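PDB 3GG8: pyruvate kinase from Toxoplasma gondii, which catalyses the last step of glycolysis, transferring the phosphoryl group of phosphoenolpyruvate to ADP to give pyruvate and ATP. Local coordinates for residues Q231-V236 and F265-A270. Sequence-based numbering, arbitrary orientation.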
# COMPACT_ATOMS: atom_id res chain seq x y z
N GLN C 231 5.57 -1.42 40.18
CA GLN C 231 4.78 -2.64 40.05
C GLN C 231 3.35 -2.41 39.58
O GLN C 231 2.69 -3.36 39.12
CB GLN C 231 4.80 -3.42 41.36
CG GLN C 231 6.14 -4.05 41.67
CD GLN C 231 6.06 -5.04 42.81
OE1 GLN C 231 6.33 -6.24 42.62
NE2 GLN C 231 5.69 -4.56 44.00
N SER C 232 2.86 -1.17 39.68
CA SER C 232 1.49 -0.82 39.26
C SER C 232 1.36 0.68 39.00
O SER C 232 2.15 1.48 39.49
CB SER C 232 0.49 -1.22 40.33
OG SER C 232 0.41 -0.24 41.34
N ALA C 233 0.33 1.08 38.25
CA ALA C 233 0.14 2.49 37.93
C ALA C 233 -0.23 3.36 39.14
O ALA C 233 -0.04 4.56 39.11
CB ALA C 233 -0.88 2.65 36.81
N ASP C 234 -0.76 2.74 40.21
CA ASP C 234 -0.94 3.44 41.49
C ASP C 234 0.38 3.97 42.06
O ASP C 234 0.39 4.95 42.82
CB ASP C 234 -1.57 2.54 42.54
CG ASP C 234 -3.04 2.29 42.28
OD1 ASP C 234 -3.47 1.15 42.54
OD2 ASP C 234 -3.75 3.22 41.82
N ASP C 235 1.49 3.31 41.72
CA ASP C 235 2.80 3.79 42.12
C ASP C 235 3.09 5.13 41.45
O ASP C 235 3.59 6.06 42.09
CB ASP C 235 3.90 2.77 41.77
CG ASP C 235 3.77 1.47 42.55
OD1 ASP C 235 3.34 1.49 43.71
OD2 ASP C 235 4.16 0.41 42.01
N VAL C 236 2.75 5.23 40.16
CA VAL C 236 2.97 6.45 39.38
C VAL C 236 2.06 7.60 39.83
O VAL C 236 2.52 8.73 39.98
CB VAL C 236 2.77 6.23 37.87
CG1 VAL C 236 3.17 7.48 37.10
CG2 VAL C 236 3.56 4.97 37.35
N PHE C 265 2.08 -3.05 32.48
CA PHE C 265 2.81 -2.07 31.66
C PHE C 265 1.97 -0.98 31.00
O PHE C 265 2.37 0.18 31.01
CB PHE C 265 3.71 -2.73 30.59
CG PHE C 265 4.52 -1.72 29.80
CD1 PHE C 265 5.64 -1.11 30.36
CD2 PHE C 265 4.12 -1.33 28.51
CE1 PHE C 265 6.38 -0.15 29.63
CE2 PHE C 265 4.86 -0.38 27.77
CZ PHE C 265 5.98 0.22 28.33
N ASP C 266 0.83 -1.35 30.41
CA ASP C 266 0.03 -0.38 29.65
C ASP C 266 -0.53 0.74 30.53
O ASP C 266 -0.48 1.91 30.15
CB ASP C 266 -1.07 -1.09 28.87
CG ASP C 266 -0.52 -1.94 27.71
OD1 ASP C 266 0.38 -1.49 26.99
OD2 ASP C 266 -0.99 -3.07 27.52
N GLU C 267 -1.04 0.37 31.70
CA GLU C 267 -1.55 1.35 32.66
C GLU C 267 -0.39 2.18 33.26
O GLU C 267 -0.54 3.39 33.48
CB GLU C 267 -2.38 0.65 33.73
CG GLU C 267 -3.29 1.57 34.59
CD GLU C 267 -3.83 0.87 35.87
OE1 GLU C 267 -3.60 -0.35 36.04
OE2 GLU C 267 -4.45 1.56 36.71
N ILE C 268 0.75 1.54 33.51
CA ILE C 268 1.96 2.25 33.94
C ILE C 268 2.39 3.29 32.88
O ILE C 268 2.57 4.46 33.18
CB ILE C 268 3.12 1.28 34.26
CG1 ILE C 268 2.81 0.45 35.50
CG2 ILE C 268 4.45 2.03 34.41
CD1 ILE C 268 3.69 -0.80 35.64
N LEU C 269 2.51 2.86 31.63
CA LEU C 269 2.89 3.75 30.55
C LEU C 269 1.92 4.93 30.42
O LEU C 269 2.36 6.07 30.21
CB LEU C 269 2.97 3.00 29.23
CG LEU C 269 3.27 3.77 27.95
CD1 LEU C 269 4.51 4.65 28.04
CD2 LEU C 269 3.40 2.77 26.77
N ALA C 270 0.62 4.66 30.51
CA ALA C 270 -0.40 5.71 30.38
C ALA C 270 -0.25 6.77 31.46
O ALA C 270 -0.49 7.94 31.19
CB ALA C 270 -1.82 5.12 30.40
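Two torsions of consecutive residues bring Glu267 and Ile268 against the start of helix 233-243. In Glu267, CG stands anti to the backbone N (chi1 -164°) and the chain runs on extended, drawing its methylenes and carboxylate past the methyl of Ala233. In Ile268, CG1 lies beside the backbone N and anti to the carbonyl carbon (chi1 -68°), which lays the ethyl branch along the backbone of Ser232 and Ala233. The small side chain of Ala233 lets the helices come close, its CA being 4.4 Å from Ile268 CA. Ala233 CB rests 3.4 Å from Glu267 O and also touches Glu267 CG. Ile268 CG1 lies 3.8 Å from Ala233 N, while CD1 reaches on to within 4.1 Å of Ser232 N. The CG2 methyl of Ile268 lies 4.3 Å from Val236 CG2. No hydrogen bond links the two segments, so the approach rests on van der Waals contact, part of it against backbone atoms. The loop that Ile268 leans on is held from its own side: Asp235 OD2 accepts from Gln231 N (2.9 Å), nearly along the C-O axis, and from Ser232 N, 47° out of the carboxylate plane. At the exposed margin, Asp234 and Glu267 both form salt bridges to Arg237, whose guanidinium probably offsets the two like charges. Here two helices on the outside of the (beta/alpha)8 barrel meet around Ala233. Helix 233-243 follows the fourth barrel strand, 224-227, and helix 265-271 comes after the fifth, 251-256, by way of the short helix 259-263; Gln231 O, bonded to Asn264 ND2, ties the residues just before the two helices. Beneath the pair, Val236 and Ile268 both settle on Pro254 of strand 251-256, while Phe265 and Leu269 turn to helix 288-305.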